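Local coordinates for protein nucleoside phosphorylase, putative (Trypanosoma brucei, PDB 3BJE) that acts as a homodimeric uridine phosphorylase, which cleaves uridine with phosphate to give uracil and ribose 1-phosphate, at residues Tyr177-Arg182 with Ile298-Asp303; Asp235-Val240 with Met335-Lys340. All blocks are in the same frame, centred on the assembly; numbering follows the deposited sequence.

Contact 1. Residues Tyr177-Arg182 with Ile298-Asp303; sequences YSAGTR and ICYLSD
Tyr300 is the first residue of Ile298-Asp303 to reach the loop Tyr177-Arg182, and it carries most of the contact. Its CG stands anti to the backbone N (chi1 -174°), and the hydroxyl end of the side chain reaches the loop. There Tyr300 OH donates to Tyr177 O at 2.7 Å, coming from above the carbonyl plane, 36° out of it. The loop backbone lies close to the same hydroxyl, with Ala179 CA 3.2 Å from Tyr300 OH. Ala179 CB rests against CZ and CE1 of Tyr300, 3.6 Å from CZ, while CD of Arg182 lies 3.4 Å from Tyr300 OH. The guanidinium plane of Arg182 is almost perpendicular to the tyrosine ring, at 87° to it. Next comes Leu301, whose CD2 sits over the centre of the Tyr177 ring in a CH-pi contact, 3.5 Å above the plane. Phe261 of the second subunit meets the Tyr177 ring edge-to-face and also packs on Leu301, so this contact belongs partly to the dimer interface. Within its own chain Tyr177 OH is hydrogen-bonded to Glu101 and Asn105 of helix 97-112, which also packs on Leu301 through Leu104, and strand 207-210 lies against Ala179 and Tyr300.

Contact 2. Residues Asp235-Val240 with Met335-Lys340; sequences DKQQYV and MKRCIK
Gln237 meets Arg337 with a side chain that starts out extended, CG anti to the backbone N (chi1 -178°), and then bends at chi2 (59°). Arg337 answers with a bend of its own at chi3, and the amide and guanidinium planes are inclined by only 23°. Arg337 NE donates to Gln237 OE1 at 2.9 Å, nearly straight at the hydrogen and close to the guanidinium plane; NH2 of Arg337 adds a weak bond to the same oxygen. The amide's other end is held too, since Gln237 NE2 donates to Gln238 O at 3.0 Å and also bonds Leu159 O, which fixes which way round the amide lies. Lys236 O approaches over one face of the guanidinium without bonding to NE, 3.2 Å above the plane and offset toward the rim. On the far end of the arginine, a water accepts from Arg337 NH1 and donates to Asp235 OD1, bridging two opposite charges that do not touch directly. Cys338 SG completes the contact, 3.5 Å from Gln237 CD. Helix 329-348 thus meets the lead-in to strand 239-246. Cys338 also packs on Leu146 of strand 142-151 and Leu161 of strand 161-169, while His226 of helix 213-228 touches Arg337 and bonds Asp235 O.

In the fold
Contacts 1 and 2 lie on opposite sides of the chain's centre, with their own centres 30 Å apart and nearest atoms about 13 Å apart. Their segments alternate along the chain: 177-182, 235-240, 298-303, then 335-340, all within the one phosphorylase fold. Strand 161-169 ties them together, since it leads into the loop of contact 1 and pairs in parallel with strand 239-246 of contact 2. From helix 295-305 the chain passes to helix 329-348 through strands 308-318 and 324-325. Contact 1 is shared with the second subunit, whereas no other chain touches contact 2; neither supplies a residue of the ligand pockets.

Contact 1. Residues Tyr177-Arg182 with Ile298-Asp303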
ATOM      1  N   TYR A 177      -9.569  12.760   0.737  1.00 14.49           N
ATOM      2  CA  TYR A 177     -11.020  12.725   0.841  1.00 13.77           C
ATOM      3  C   TYR A 177     -11.499  13.663   1.955  1.00 14.87           C
ATOM      4  O   TYR A 177     -12.426  13.351   2.717  1.00 14.50           O
ATOM      5  CB  TYR A 177     -11.487  11.308   1.108  1.00 13.60           C
ATOM      6  CG  TYR A 177     -11.208  10.343  -0.027  1.00 15.11           C
ATOM      7  CD1 TYR A 177     -12.224   9.921  -0.864  1.00 13.66           C
ATOM      8  CD2 TYR A 177      -9.923   9.865  -0.265  1.00 13.51           C
ATOM      9  CE1 TYR A 177     -11.980   9.061  -1.906  1.00 13.35           C
ATOM     10  CE2 TYR A 177      -9.654   9.003  -1.323  1.00 14.12           C
ATOM     11  CZ  TYR A 177     -10.700   8.586  -2.143  1.00 14.75           C
ATOM     12  OH  TYR A 177     -10.500   7.700  -3.180  1.00 15.23           O
ATOM     13  N   SER A 178     -10.872  14.842   2.005  1.00 14.70           N
ATOM     14  CA  SER A 178     -11.189  15.917   2.958  1.00 15.94           C
ATOM     15  C   SER A 178     -11.099  15.554   4.446  1.00 16.34           C
ATOM     16  O   SER A 178     -11.717  16.221   5.276  1.00 17.63           O
ATOM     17  CB  SER A 178     -12.570  16.486   2.659  1.00 16.06           C
ATOM     18  OG  SER A 178     -12.641  16.978   1.338  1.00 15.35           O
ATOM     19  N   ALA A 179     -10.310  14.545   4.809  1.00 15.68           N
ATOM     20  CA  ALA A 179     -10.230  14.155   6.231  1.00 15.70           C
ATOM     21  C   ALA A 179      -9.667  15.274   7.097  1.00 20.04           C
ATOM     22  O   ALA A 179      -9.982  15.354   8.282  1.00 23.00           O
ATOM     23  CB  ALA A 179      -9.441  12.874   6.411  1.00 17.53           C
ATOM     24  N   GLY A 180      -8.866  16.156   6.496  1.00 19.57           N
ATOM     25  CA  GLY A 180      -8.229  17.236   7.236  1.00 21.54           C
ATOM     26  C   GLY A 180      -9.188  18.337   7.632  1.00 23.32           C
ATOM     27  O   GLY A 180      -8.870  19.130   8.522  1.00 24.13           O
ATOM     28  N   THR A 181     -10.355  18.399   6.988  1.00 22.39           N
ATOM     29  CA  THR A 181     -11.308  19.496   7.194  1.00 23.37           C
ATOM     30  C   THR A 181     -12.715  19.066   7.609  1.00 24.24           C
ATOM     31  O   THR A 181     -13.462  19.880   8.160  1.00 25.91           O
ATOM     32  CB  THR A 181     -11.453  20.392   5.941  1.00 26.45           C
ATOM     33  OG1 THR A 181     -11.819  19.593   4.806  1.00 25.55           O
ATOM     34  CG2 THR A 181     -10.152  21.134   5.652  1.00 25.39           C
ATOM     35  N   ARG A 182     -13.099  17.818   7.354  1.00 20.50           N
ATOM     36  CA  ARG A 182     -14.445  17.370   7.682  1.00 22.09           C
ATOM     37  C   ARG A 182     -14.633  17.243   9.189  1.00 23.02           C
ATOM     38  O   ARG A 182     -13.758  16.743   9.888  1.00 19.53           O
ATOM     39  CB  ARG A 182     -14.783  16.067   6.962  1.00 21.50           C
ATOM     40  CG  ARG A 182     -15.179  16.326   5.525  1.00 25.20           C
ATOM     41  CD  ARG A 182     -15.228  15.076   4.702  1.00 28.44           C
ATOM     42  NE  ARG A 182     -16.093  14.038   5.248  1.00 30.36           N
ATOM     43  CZ  ARG A 182     -17.415  13.996   5.119  1.00 33.73           C
ATOM     44  NH1 ARG A 182     -18.072  14.966   4.487  1.00 38.26           N
ATOM     45  NH2 ARG A 182     -18.093  12.969   5.638  1.00 33.53           N
ATOM     46  N   ILE A 298     -10.358   2.014   5.888  1.00 18.67           N
ATOM     47  CA  ILE A 298     -11.577   1.217   5.822  1.00 15.90           C
ATOM     48  C   ILE A 298     -12.687   1.936   6.535  1.00 16.71           C
ATOM     49  O   ILE A 298     -13.801   2.051   6.026  1.00 17.47           O
ATOM     50  CB  ILE A 298     -11.382  -0.163   6.484  1.00 16.55           C
ATOM     51  CG1 ILE A 298     -10.485  -1.024   5.620  1.00 17.61           C
ATOM     52  CG2 ILE A 298     -12.724  -0.869   6.729  1.00 20.02           C
ATOM     53  CD1 ILE A 298     -10.040  -2.311   6.324  1.00 17.54           C
ATOM     54  N   CYS A 299     -12.418   2.368   7.770  1.00 18.69           N
ATOM     55  CA  CYS A 299     -13.432   3.059   8.553  1.00 17.50           C
ATOM     56  C   CYS A 299     -13.859   4.394   7.921  1.00 15.59           C
ATOM     57  O   CYS A 299     -15.048   4.712   7.818  1.00 16.54           O
ATOM     58  CB  CYS A 299     -12.933   3.275   9.976  1.00 18.22           C
ATOM     59  SG  CYS A 299     -12.841   1.734  10.924  1.00 20.02           S
ATOM     60  N   TYR A 300     -12.879   5.197   7.547  1.00 16.71           N
ATOM     61  CA  TYR A 300     -13.160   6.533   7.021  1.00 16.80           C
ATOM     62  C   TYR A 300     -13.901   6.514   5.691  1.00 17.45           C
ATOM     63  O   TYR A 300     -14.913   7.203   5.516  1.00 17.52           O
ATOM     64  CB  TYR A 300     -11.865   7.334   6.877  1.00 18.53           C
ATOM     65  CG  TYR A 300     -12.115   8.770   6.474  1.00 17.50           C
ATOM     66  CD1 TYR A 300     -12.246   9.778   7.419  1.00 18.44           C
ATOM     67  CD2 TYR A 300     -12.251   9.114   5.137  1.00 18.29           C
ATOM     68  CE1 TYR A 300     -12.505  11.089   7.035  1.00 19.25           C
ATOM     69  CE2 TYR A 300     -12.499  10.420   4.736  1.00 17.07           C
ATOM     70  CZ  TYR A 300     -12.640  11.406   5.696  1.00 20.32           C
ATOM     71  OH  TYR A 300     -12.892  12.703   5.325  1.00 21.02           O
ATOM     72  N   LEU A 301     -13.376   5.760   4.741  1.00 17.43           N
ATOM     73  CA  LEU A 301     -13.959   5.735   3.405  1.00 18.49           C
ATOM     74  C   LEU A 301     -15.323   5.012   3.432  1.00 20.20           C
ATOM     75  O   LEU A 301     -16.248   5.458   2.756  1.00 19.88           O
ATOM     76  CB  LEU A 301     -13.005   5.050   2.448  1.00 18.01           C
ATOM     77  CG  LEU A 301     -11.684   5.805   2.196  1.00 18.78           C
ATOM     78  CD1 LEU A 301     -10.770   5.005   1.277  1.00 19.32           C
ATOM     79  CD2 LEU A 301     -11.927   7.161   1.543  1.00 18.93           C
ATOM     80  N   SER A 302     -15.462   3.951   4.245  1.00 18.58           N
ATOM     81  CA  SER A 302     -16.764   3.266   4.360  1.00 17.06           C
ATOM     82  C   SER A 302     -17.801   4.212   4.958  1.00 17.75           C
ATOM     83  O   SER A 302     -18.936   4.318   4.443  1.00 18.70           O
ATOM     84  CB  SER A 302     -16.666   1.968   5.169  1.00 17.46           C
ATOM     85  OG  SER A 302     -15.829   1.031   4.522  1.00 18.94           O
ATOM     86  N   ASP A 303     -17.430   4.898   6.039  1.00 18.12           N
ATOM     87  CA  ASP A 303     -18.356   5.816   6.672  1.00 17.93           C
ATOM     88  C   ASP A 303     -18.761   6.917   5.699  1.00 17.78           C
ATOM     89  O   ASP A 303     -19.926   7.309   5.653  1.00 19.24           O
ATOM     90  CB  ASP A 303     -17.775   6.404   7.959  1.00 16.63           C
ATOM     91  CG  ASP A 303     -18.612   7.535   8.493  1.00 18.61           C
ATOM     92  OD1 ASP A 303     -19.613   7.251   9.201  1.00 21.60           O
ATOM     93  OD2 ASP A 303     -18.301   8.703   8.172  1.00 21.21           O
TER

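Contact 2. Residues Asp235-Val240 with Met335-Lys340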
ATOM      1  N   ASP A 235     -10.022 -23.738  23.433  1.00 31.99           N
ATOM      2  CA  ASP A 235     -10.802 -23.202  22.311  1.00 30.72           C
ATOM      3  C   ASP A 235     -11.385 -21.817  22.627  1.00 25.31           C
ATOM      4  O   ASP A 235     -12.185 -21.299  21.855  1.00 25.99           O
ATOM      5  CB  ASP A 235     -11.920 -24.195  21.916  1.00 31.54           C
ATOM      6  CG  ASP A 235     -12.686 -23.780  20.635  1.00 35.68           C
ATOM      7  OD1 ASP A 235     -12.057 -23.319  19.650  1.00 35.92           O
ATOM      8  OD2 ASP A 235     -13.933 -23.925  20.614  1.00 36.60           O
ATOM      9  N   LYS A 236     -11.005 -21.212  23.753  1.00 22.98           N
ATOM     10  CA  LYS A 236     -11.463 -19.844  24.061  1.00 19.88           C
ATOM     11  C   LYS A 236     -10.715 -18.805  23.209  1.00 16.96           C
ATOM     12  O   LYS A 236      -9.565 -19.019  22.819  1.00 20.45           O
ATOM     13  CB  LYS A 236     -11.266 -19.495  25.533  1.00 20.10           C
ATOM     14  CG  LYS A 236     -11.978 -20.431  26.503  1.00 21.76           C
ATOM     15  CD  LYS A 236     -13.476 -20.169  26.605  1.00 22.52           C
ATOM     16  CE  LYS A 236     -14.106 -21.100  27.642  1.00 23.35           C
ATOM     17  NZ  LYS A 236     -15.587 -20.949  27.757  1.00 22.85           N
ATOM     18  N   GLN A 237     -11.367 -17.679  22.952  1.00 17.90           N
ATOM     19  CA  GLN A 237     -10.740 -16.586  22.208  1.00 16.94           C
ATOM     20  C   GLN A 237     -10.834 -15.320  23.025  1.00 16.88           C
ATOM     21  O   GLN A 237     -11.928 -14.851  23.317  1.00 18.16           O
ATOM     22  CB  GLN A 237     -11.397 -16.361  20.838  1.00 18.06           C
ATOM     23  CG  GLN A 237     -10.745 -15.252  20.003  1.00 17.93           C
ATOM     24  CD  GLN A 237      -9.277 -15.515  19.726  1.00 18.20           C
ATOM     25  OE1 GLN A 237      -8.913 -16.590  19.236  1.00 16.33           O
ATOM     26  NE2 GLN A 237      -8.421 -14.531  20.026  1.00 15.34           N
ATOM     27  N   GLN A 238      -9.682 -14.781  23.416  1.00 17.25           N
ATOM     28  CA  GLN A 238      -9.641 -13.528  24.143  1.00 19.28           C
ATOM     29  C   GLN A 238      -9.780 -12.387  23.138  1.00 17.32           C
ATOM     30  O   GLN A 238      -9.312 -12.490  22.004  1.00 17.81           O
ATOM     31  CB  GLN A 238      -8.338 -13.401  24.940  1.00 21.42           C
ATOM     32  CG  GLN A 238      -8.212 -14.442  26.065  1.00 24.50           C
ATOM     33  CD  GLN A 238      -6.898 -14.347  26.845  1.00 28.86           C
ATOM     34  OE1 GLN A 238      -5.807 -14.418  26.268  1.00 38.16           O
ATOM     35  NE2 GLN A 238      -7.000 -14.201  28.166  1.00 35.57           N
ATOM     36  N   TYR A 239     -10.442 -11.317  23.567  1.00 16.50           N
ATOM     37  CA  TYR A 239     -10.560 -10.112  22.766  1.00 17.66           C
ATOM     38  C   TYR A 239     -10.490  -8.845  23.604  1.00 19.43           C
ATOM     39  O   TYR A 239     -10.698  -8.867  24.825  1.00 18.84           O
ATOM     40  CB  TYR A 239     -11.843 -10.126  21.929  1.00 20.70           C
ATOM     41  CG  TYR A 239     -13.124  -9.909  22.695  1.00 23.11           C
ATOM     42  CD1 TYR A 239     -13.755  -8.663  22.710  1.00 25.10           C
ATOM     43  CD2 TYR A 239     -13.722 -10.949  23.371  1.00 21.47           C
ATOM     44  CE1 TYR A 239     -14.951  -8.467  23.404  1.00 26.67           C
ATOM     45  CE2 TYR A 239     -14.918 -10.768  24.077  1.00 23.99           C
ATOM     46  CZ  TYR A 239     -15.528  -9.525  24.085  1.00 22.69           C
ATOM     47  OH  TYR A 239     -16.716  -9.351  24.773  1.00 28.77           O
ATOM     48  N   VAL A 240     -10.176  -7.755  22.912  1.00 20.11           N
ATOM     49  CA  VAL A 240     -10.110  -6.417  23.481  1.00 19.21           C
ATOM     50  C   VAL A 240     -10.750  -5.438  22.494  1.00 18.59           C
ATOM     51  O   VAL A 240     -10.804  -5.713  21.296  1.00 18.42           O
ATOM     52  CB  VAL A 240      -8.637  -5.996  23.778  1.00 21.13           C
ATOM     53  CG1 VAL A 240      -8.010  -6.925  24.816  1.00 21.76           C
ATOM     54  CG2 VAL A 240      -7.775  -5.965  22.511  1.00 18.84           C
ATOM     55  N   MET A 335      -6.580 -17.938  14.309  1.00 23.72           N
ATOM     56  CA  MET A 335      -7.243 -17.427  13.116  1.00 24.23           C
ATOM     57  C   MET A 335      -8.475 -18.266  12.780  1.00 24.43           C
ATOM     58  O   MET A 335      -9.485 -17.718  12.362  1.00 25.94           O
ATOM     59  CB  MET A 335      -6.273 -17.366  11.931  1.00 25.44           C
ATOM     60  CG  MET A 335      -6.790 -16.574  10.736  1.00 27.95           C
ATOM     61  SD  MET A 335      -7.259 -14.862  11.110  1.00 24.28           S
ATOM     62  CE  MET A 335      -5.656 -14.078  11.358  1.00 25.33           C
ATOM     63  N   LYS A 336      -8.419 -19.583  13.004  1.00 23.62           N
ATOM     64  CA  LYS A 336      -9.587 -20.432  12.763  1.00 24.62           C
ATOM     65  C   LYS A 336     -10.766 -20.025  13.659  1.00 23.00           C
ATOM     66  O   LYS A 336     -11.893 -19.924  13.188  1.00 25.23           O
ATOM     67  CB  LYS A 336      -9.237 -21.918  12.927  1.00 25.50           C
ATOM     68  CG  LYS A 336      -8.341 -22.424  11.806  1.00 30.00           C
ATOM     69  CD  LYS A 336      -8.082 -23.917  11.866  1.00 33.21           C
ATOM     70  CE  LYS A 336      -6.791 -24.282  11.107  1.00 39.46           C
ATOM     71  NZ  LYS A 336      -6.686 -23.645   9.755  1.00 43.32           N
ATOM     72  N   ARG A 337     -10.496 -19.741  14.930  1.00 23.78           N
ATOM     73  CA  ARG A 337     -11.556 -19.291  15.845  1.00 23.00           C
ATOM     74  C   ARG A 337     -12.115 -17.952  15.394  1.00 23.23           C
ATOM     75  O   ARG A 337     -13.314 -17.725  15.420  1.00 24.19           O
ATOM     76  CB  ARG A 337     -11.032 -19.142  17.275  1.00 22.77           C
ATOM     77  CG  ARG A 337     -10.589 -20.442  17.914  1.00 20.25           C
ATOM     78  CD  ARG A 337     -10.290 -20.228  19.390  1.00 23.88           C
ATOM     79  NE  ARG A 337      -9.049 -19.483  19.591  1.00 23.03           N
ATOM     80  CZ  ARG A 337      -7.843 -20.035  19.706  1.00 24.89           C
ATOM     81  NH1 ARG A 337      -7.666 -21.354  19.660  1.00 28.49           N
ATOM     82  NH2 ARG A 337      -6.789 -19.252  19.886  1.00 26.39           N
ATOM     83  N   CYS A 338     -11.227 -17.052  14.991  1.00 21.63           N
ATOM     84  CA  CYS A 338     -11.625 -15.692  14.679  1.00 22.84           C
ATOM     85  C   CYS A 338     -12.376 -15.618  13.355  1.00 22.51           C
ATOM     86  O   CYS A 338     -13.242 -14.759  13.194  1.00 23.65           O
ATOM     87  CB  CYS A 338     -10.410 -14.771  14.675  1.00 24.25           C
ATOM     88  SG  CYS A 338      -9.727 -14.589  16.342  1.00 22.40           S
ATOM     89  N   ILE A 339     -12.032 -16.496  12.412  1.00 22.22           N
ATOM     90  CA  ILE A 339     -12.769 -16.562  11.149  1.00 21.77           C
ATOM     91  C   ILE A 339     -14.235 -16.866  11.438  1.00 22.96           C
ATOM     92  O   ILE A 339     -15.124 -16.194  10.924  1.00 21.87           O
ATOM     93  CB  ILE A 339     -12.195 -17.596  10.168  1.00 21.34           C
ATOM     94  CG1 ILE A 339     -10.844 -17.121   9.625  1.00 21.57           C
ATOM     95  CG2 ILE A 339     -13.167 -17.839   8.986  1.00 20.33           C
ATOM     96  CD1 ILE A 339     -10.038 -18.220   8.954  1.00 23.66           C
ATOM     97  N   LYS A 340     -14.488 -17.877  12.267  1.00 23.29           N
ATOM     98  CA  LYS A 340     -15.859 -18.239  12.598  1.00 25.55           C
ATOM     99  C   LYS A 340     -16.572 -17.098  13.314  1.00 24.76           C
ATOM    100  O   LYS A 340     -17.719 -16.784  13.018  1.00 25.14           O
ATOM    101  CB  LYS A 340     -15.908 -19.497  13.471  1.00 26.72           C
ATOM    102  CG  LYS A 340     -17.316 -20.010  13.634  1.00 34.73           C
ATOM    103  CD  LYS A 340     -17.376 -21.280  14.468  1.00 39.54           C
ATOM    104  CE  LYS A 340     -18.820 -21.751  14.648  1.00 44.17           C
ATOM    105  NZ  LYS A 340     -19.686 -20.673  15.203  1.00 46.31           N
TER
HETATM  106  O   HOH W   1      -9.655 -23.599  18.973  1.00 35.32           O
HETATM  107  O   HOH W   2      -5.777 -16.798  20.729  1.00 30.51           O